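Local coordinates for glycoside hydrolase family protein (Novosphingobium sp. PP1Y, PDB 6Q2F), which is an alpha-L-rhamnosidase, a glycoside hydrolase that probably removes terminal L-rhamnose from rhamnosylated substrates and carries a bound sodium ion, at residues P96-D100 and P684-K688; K688-L692 and I1113-A1117. All blocks are in the same frame, centred on the assembly; numbering follows the deposited sequence.

Contact 1. Residues P96-D100 and P684-K688; sequences PQIVD and PVDDK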
ATOM      1  N   PRO A  96      12.783  25.341   5.834  1.00 34.89           N
ATOM      2  CA  PRO A  96      13.674  26.491   6.025  1.00 37.95           C
ATOM      3  C   PRO A  96      14.990  26.286   5.292  1.00 31.15           C
ATOM      4  O   PRO A  96      15.485  25.167   5.141  1.00 34.53           O
ATOM      5  CB  PRO A  96      13.876  26.554   7.546  1.00 39.59           C
ATOM      6  CG  PRO A  96      12.681  25.797   8.113  1.00 39.61           C
ATOM      7  CD  PRO A  96      12.398  24.724   7.114  1.00 35.84           C
ATOM      8  N   GLN A  97      15.525  27.384   4.785  1.00 35.26           N
ATOM      9  CA  GLN A  97      16.793  27.355   4.073  1.00 42.94           C
ATOM     10  C   GLN A  97      17.918  27.347   5.099  1.00 36.41           C
ATOM     11  O   GLN A  97      18.083  28.299   5.859  1.00 40.95           O
ATOM     12  CB  GLN A  97      16.916  28.554   3.139  1.00 38.24           C
ATOM     13  CG  GLN A  97      18.121  28.467   2.224  1.00 41.36           C
ATOM     14  CD  GLN A  97      18.313  29.723   1.405  1.00 48.23           C
ATOM     15  OE1 GLN A  97      17.346  30.358   0.986  1.00 46.37           O
ATOM     16  NE2 GLN A  97      19.575  30.095   1.180  1.00 45.57           N
ATOM     17  N   ILE A  98      18.675  26.257   5.134  1.00 33.56           N
ATOM     18  CA  ILE A  98      19.840  26.139   5.996  1.00 39.77           C
ATOM     19  C   ILE A  98      21.109  25.997   5.192  1.00 38.85           C
ATOM     20  O   ILE A  98      22.187  25.828   5.767  1.00 42.65           O
ATOM     21  CB  ILE A  98      19.683  24.972   6.981  1.00 34.16           C
ATOM     22  CG1 ILE A  98      19.653  23.651   6.215  1.00 36.99           C
ATOM     23  CG2 ILE A  98      18.379  25.122   7.732  1.00 34.69           C
ATOM     24  CD1 ILE A  98      19.932  22.436   7.101  1.00 34.60           C
ATOM     25  N   VAL A  99      21.013  26.058   3.878  1.00 34.61           N
ATOM     26  CA  VAL A  99      22.172  26.141   3.028  1.00 34.78           C
ATOM     27  C   VAL A  99      22.333  27.578   2.555  1.00 37.02           C
ATOM     28  O   VAL A  99      21.399  28.388   2.567  1.00 37.01           O
ATOM     29  CB  VAL A  99      22.062  25.190   1.826  1.00 31.62           C
ATOM     30  CG1 VAL A  99      21.948  23.764   2.312  1.00 29.22           C
ATOM     31  CG2 VAL A  99      20.868  25.588   0.957  1.00 26.98           C
ATOM     32  N   ASP A 100      23.546  27.885   2.110  1.00 39.03           N
ATOM     33  CA  ASP A 100      23.851  29.200   1.572  1.00 36.96           C
ATOM     34  C   ASP A 100      22.950  29.548   0.387  1.00 36.00           C
ATOM     35  O   ASP A 100      22.498  30.693   0.257  1.00 41.85           O
ATOM     36  CB  ASP A 100      25.326  29.228   1.186  1.00 49.30           C
ATOM     37  CG  ASP A 100      25.751  30.555   0.656  1.00 56.41           C
ATOM     38  OD1 ASP A 100      25.595  30.760  -0.564  1.00 61.16           O
ATOM     39  OD2 ASP A 100      26.237  31.382   1.456  1.00 71.16           O
ATOM     40  N   PRO A 684      22.501  18.482   4.369  1.00 36.10           N
ATOM     41  CA  PRO A 684      23.382  19.337   3.550  1.00 32.12           C
ATOM     42  C   PRO A 684      24.472  20.046   4.332  1.00 35.45           C
ATOM     43  O   PRO A 684      25.497  20.391   3.731  1.00 34.38           O
ATOM     44  CB  PRO A 684      22.411  20.352   2.946  1.00 25.83           C
ATOM     45  CG  PRO A 684      21.424  20.534   4.057  1.00 29.76           C
ATOM     46  CD  PRO A 684      21.177  19.092   4.539  1.00 31.49           C
ATOM     47  N   VAL A 685      24.285  20.286   5.628  1.00 33.46           N
ATOM     48  CA  VAL A 685      25.256  20.990   6.461  1.00 32.44           C
ATOM     49  C   VAL A 685      25.315  20.280   7.808  1.00 37.95           C
ATOM     50  O   VAL A 685      24.327  19.701   8.266  1.00 38.57           O
ATOM     51  CB  VAL A 685      24.902  22.494   6.637  1.00 38.64           C
ATOM     52  CG1 VAL A 685      24.862  23.207   5.289  1.00 42.13           C
ATOM     53  CG2 VAL A 685      23.563  22.654   7.317  1.00 37.52           C
ATOM     54  N   ASP A 686      26.482  20.320   8.447  1.00 39.71           N
ATOM     55  CA  ASP A 686      26.667  19.540   9.667  1.00 42.57           C
ATOM     56  C   ASP A 686      26.185  20.249  10.933  1.00 38.72           C
ATOM     57  O   ASP A 686      25.832  19.560  11.897  1.00 38.06           O
ATOM     58  CB  ASP A 686      28.145  19.148   9.836  1.00 41.29           C
ATOM     59  CG  ASP A 686      28.674  18.313   8.666  1.00 40.14           C
ATOM     60  OD1 ASP A 686      27.859  17.775   7.894  1.00 39.21           O
ATOM     61  OD2 ASP A 686      29.907  18.186   8.523  1.00 43.96           O
ATOM     62  N   ASP A 687      26.110  21.587  10.936  1.00 35.38           N
ATOM     63  CA  ASP A 687      25.970  22.343  12.187  1.00 38.82           C
ATOM     64  C   ASP A 687      24.592  22.182  12.815  1.00 40.50           C
ATOM     65  O   ASP A 687      24.469  22.169  14.044  1.00 58.74           O
ATOM     66  CB  ASP A 687      26.259  23.830  11.957  1.00 47.56           C
ATOM     67  CG  ASP A 687      25.523  24.403  10.726  1.00 64.89           C
ATOM     68  OD1 ASP A 687      24.543  23.797  10.252  1.00 69.20           O
ATOM     69  OD2 ASP A 687      25.928  25.477  10.235  1.00 77.65           O
ATOM     70  N   LYS A 688      23.543  22.067  12.007  1.00 37.10           N
ATOM     71  CA  LYS A 688      22.183  22.022  12.538  1.00 41.27           C
ATOM     72  C   LYS A 688      21.837  20.584  12.916  1.00 42.90           C
ATOM     73  O   LYS A 688      21.679  19.721  12.044  1.00 38.93           O
ATOM     74  CB  LYS A 688      21.204  22.612  11.528  1.00 35.57           C
ATOM     75  CG  LYS A 688      21.204  24.163  11.608  1.00 36.20           C
ATOM     76  CD  LYS A 688      20.314  24.807  10.584  1.00 39.10           C
ATOM     77  CE  LYS A 688      20.295  26.339  10.779  1.00 40.94           C
ATOM     78  NZ  LYS A 688      21.627  26.953  10.517  1.00 42.07           N
TER
HETATM   79  O   HOH W   1      23.066  26.013   8.635  1.00 40.45           O
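Two beta-alpha loops of the TIM-like (beta/alpha)8 barrel meet here, one following barrel strand 85-91 and the other following strand 674-677; strand 56-62 lies between these two in the barrel. Neither segment is regular and no hydrogen bond passes directly between them, so the evidence for the contact is apolar packing over 255 Å² of buried surface. Ile98, with chi1 p and chi2 t, directs its CB toward 684-688 and reaches in with CD1, which lies 3.9 Å from Pro684 CG and 3.6 Å from Val685 CG2. Its other branch, CG2, rests 3.5 Å from Lys688 CD. Val99, in the m rotamer, sets CG1 3.5 Å from Pro684 CB and 4.2 Å from Val685 CG1. Outside the interface, the extended Gln97 side chain (t, t) runs alongside its own segment, and NE2 donates to Val99 O at 2.9 Å; Asp686 turns to salt bridges with Lys73 and Arg703. Lys688 is extended through chi3 (m, t, t), then bends at chi4 (p), bringing its amine to a water that links the loops. This water is placed to donate to Ile98 O at 3.0 Å and to Asp687 OD1 at 3.1 Å, and it accepts from Lys688 NZ at 2.5 Å.

Contact 2. Residues K688-L692 and I1113-A1117; sequences KKPGL and ITWTA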
ATOM      1  N   LYS A 688      23.543  22.067  12.007  1.00 37.10           N
ATOM      2  CA  LYS A 688      22.183  22.022  12.538  1.00 41.27           C
ATOM      3  C   LYS A 688      21.837  20.584  12.916  1.00 42.90           C
ATOM      4  O   LYS A 688      21.679  19.721  12.044  1.00 38.93           O
ATOM      5  CB  LYS A 688      21.204  22.612  11.528  1.00 35.57           C
ATOM      6  CG  LYS A 688      21.204  24.163  11.608  1.00 36.20           C
ATOM      7  CD  LYS A 688      20.314  24.807  10.584  1.00 39.10           C
ATOM      8  CE  LYS A 688      20.295  26.339  10.779  1.00 40.94           C
ATOM      9  NZ  LYS A 688      21.627  26.953  10.517  1.00 42.07           N
ATOM     10  N   LYS A 689      21.738  20.322  14.219  1.00 36.73           N
ATOM     11  CA  LYS A 689      21.412  18.973  14.702  1.00 41.96           C
ATOM     12  C   LYS A 689      20.129  19.022  15.526  1.00 38.81           C
ATOM     13  O   LYS A 689      19.952  19.942  16.312  1.00 39.16           O
ATOM     14  CB  LYS A 689      22.560  18.398  15.538  1.00 40.60           C
ATOM     15  CG  LYS A 689      23.908  18.357  14.838  1.00 42.68           C
ATOM     16  CD  LYS A 689      25.043  18.267  15.859  1.00 41.68           C
ATOM     17  CE  LYS A 689      26.378  18.699  15.242  1.00 47.96           C
ATOM     18  NZ  LYS A 689      26.793  17.745  14.166  1.00 60.73           N
ATOM     19  N   PRO A 690      19.229  18.042  15.341  1.00 31.18           N
ATOM     20  CA  PRO A 690      19.339  16.958  14.368  1.00 27.98           C
ATOM     21  C   PRO A 690      19.059  17.414  12.939  1.00 34.13           C
ATOM     22  O   PRO A 690      19.323  16.657  12.015  1.00 36.62           O
ATOM     23  CB  PRO A 690      18.275  15.960  14.832  1.00 28.76           C
ATOM     24  CG  PRO A 690      17.261  16.807  15.512  1.00 27.78           C
ATOM     25  CD  PRO A 690      18.052  17.882  16.205  1.00 31.90           C
ATOM     26  N   GLY A 691      18.553  18.634  12.764  1.00 29.04           N
ATOM     27  CA  GLY A 691      18.468  19.201  11.426  1.00 31.48           C
ATOM     28  C   GLY A 691      17.172  18.966  10.665  1.00 29.10           C
ATOM     29  O   GLY A 691      16.087  18.965  11.252  1.00 33.27           O
ATOM     30  N   LEU A 692      17.266  18.799   9.346  1.00 28.90           N
ATOM     31  CA  LEU A 692      16.076  18.701   8.509  1.00 29.74           C
ATOM     32  C   LEU A 692      15.351  17.373   8.699  1.00 33.13           C
ATOM     33  O   LEU A 692      15.951  16.356   9.054  1.00 35.02           O
ATOM     34  CB  LEU A 692      16.448  18.834   7.046  1.00 33.57           C
ATOM     35  CG  LEU A 692      17.111  20.114   6.582  1.00 34.62           C
ATOM     36  CD1 LEU A 692      17.419  19.935   5.104  1.00 34.69           C
ATOM     37  CD2 LEU A 692      16.225  21.288   6.826  1.00 25.51           C
ATOM     38  N   ILE A1113      21.121  23.489  22.103  1.00 43.68           N
ATOM     39  CA  ILE A1113      21.998  22.595  21.361  1.00 48.21           C
ATOM     40  C   ILE A1113      21.410  22.259  19.997  1.00 49.74           C
ATOM     41  O   ILE A1113      22.141  22.145  19.010  1.00 46.53           O
ATOM     42  CB  ILE A1113      22.265  21.311  22.182  1.00 47.57           C
ATOM     43  CG1 ILE A1113      22.981  21.634  23.503  1.00 49.19           C
ATOM     44  CG2 ILE A1113      23.062  20.295  21.387  1.00 52.58           C
ATOM     45  CD1 ILE A1113      24.263  22.398  23.346  1.00 47.51           C
ATOM     46  N   THR A1114      20.090  22.104  19.918  1.00 44.11           N
ATOM     47  CA  THR A1114      19.462  21.518  18.747  1.00 45.18           C
ATOM     48  C   THR A1114      18.890  22.584  17.827  1.00 41.72           C
ATOM     49  O   THR A1114      18.616  23.715  18.234  1.00 40.84           O
ATOM     50  CB  THR A1114      18.337  20.552  19.125  1.00 41.31           C
ATOM     51  OG1 THR A1114      17.245  21.302  19.678  1.00 47.22           O
ATOM     52  CG2 THR A1114      18.830  19.518  20.128  1.00 51.66           C
ATOM     53  N   TRP A1115      18.711  22.182  16.571  1.00 37.67           N
ATOM     54  CA  TRP A1115      17.939  22.908  15.573  1.00 33.94           C
ATOM     55  C   TRP A1115      17.031  21.924  14.851  1.00 36.10           C
ATOM     56  O   TRP A1115      17.485  20.853  14.422  1.00 37.02           O
ATOM     57  CB  TRP A1115      18.848  23.608  14.563  1.00 38.57           C
ATOM     58  CG  TRP A1115      18.093  24.461  13.572  1.00 39.80           C
ATOM     59  CD1 TRP A1115      17.923  25.816  13.631  1.00 36.57           C
ATOM     60  CD2 TRP A1115      17.403  24.020  12.396  1.00 35.36           C
ATOM     61  NE1 TRP A1115      17.179  26.243  12.562  1.00 38.31           N
ATOM     62  CE2 TRP A1115      16.851  25.162  11.784  1.00 35.96           C
ATOM     63  CE3 TRP A1115      17.208  22.768  11.791  1.00 28.44           C
ATOM     64  CZ2 TRP A1115      16.109  25.095  10.603  1.00 38.57           C
ATOM     65  CZ3 TRP A1115      16.462  22.703  10.621  1.00 38.44           C
ATOM     66  CH2 TRP A1115      15.927  23.863  10.035  1.00 35.13           C
ATOM     67  N   THR A1116      15.747  22.271  14.750  1.00 35.75           N
ATOM     68  CA  THR A1116      14.791  21.583  13.893  1.00 34.68           C
ATOM     69  C   THR A1116      13.982  22.648  13.167  1.00 40.30           C
ATOM     70  O   THR A1116      13.907  23.794  13.611  1.00 38.86           O
ATOM     71  CB  THR A1116      13.829  20.665  14.663  1.00 37.42           C
ATOM     72  OG1 THR A1116      13.013  21.454  15.539  1.00 40.19           O
ATOM     73  CG2 THR A1116      14.598  19.609  15.481  1.00 35.73           C
ATOM     74  N   ALA A1117      13.342  22.244  12.060  1.00 51.24           N
ATOM     75  CA  ALA A1117      12.567  23.185  11.256  1.00 49.11           C
ATOM     76  C   ALA A1117      11.359  23.719  12.020  1.00 56.14           C
ATOM     77  O   ALA A1117      11.135  24.934  12.070  1.00 56.31           O
ATOM     78  CB  ALA A1117      12.123  22.519   9.958  1.00 43.02           C
TER
HETATM   79  O   HOH W   2      22.345  22.283  16.318  1.00 36.73           O
HETATM   80  O   HOH W   3      13.253  19.554  11.281  1.00 39.06           O
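This is an interdomain contact built as a short parallel beta bridge, joining the loop after the last barrel strand, 674-677, to a segment of the C-terminal galactose-binding-like beta-sandwich domain. Its register pairs Pro690 with Trp1115 (CA-CA 6.2 Å). Trp1115 N donates to Lys689 O at 2.6 Å and Gly691 N donates to Trp1115 O at 3.0 Å, so Trp1115 bonds the residues before and after Pro690, as a parallel bridge requires; Pro690 itself has no amide hydrogen to give. Waters continue the ladder at both ends: one accepts from Lys689 N (2.9 Å) and is placed to donate to Ile1113 O (2.7 Å), the other donates to Gly691 O (2.9 Å) and accepts from Ala1117 N (2.8 Å). The backbone of 688-692 is unusual, with a cis peptide before Pro690 and Gly691 at phi/psi 92/-145, where a CB would clash with Lys688 O. Pro690 packs CG against Thr1116 CG2 at 3.9 Å, while Thr1114 and Thr1116 also touch Leu1102 of helix 1099-1105. Side chains pack round the Trp1115 indole: Leu692 CD2 approaches CZ3 at 4.1 Å, and Lys688 lies over one face in a CH-pi contact, its CD 3.6 Å from the centroid of the five-membered ring.

The chain supplies the segments in the order 96-100, 684-688, 688-692, 1113-1117, and Lys688 ends one contact and begins the other. The contact centres are 9 Å apart, on the same side of the chain's centre and about 33 and 31 Å from it. Contact 1 stays within the barrel, whereas contact 2 crosses to the galactose-binding-like domain. They also pack directly on each other: Ile98 CG2 is 3.6 Å from Trp1115 CH2, Pro96 CD is 3.6 Å from Ala1117 CB, and Ile98 CD1 is 3.7 Å from Leu692 CG. Segment 1113-1117 therefore meets two barrel loops, and three sequence-distant parts form one continuous interdomain interface.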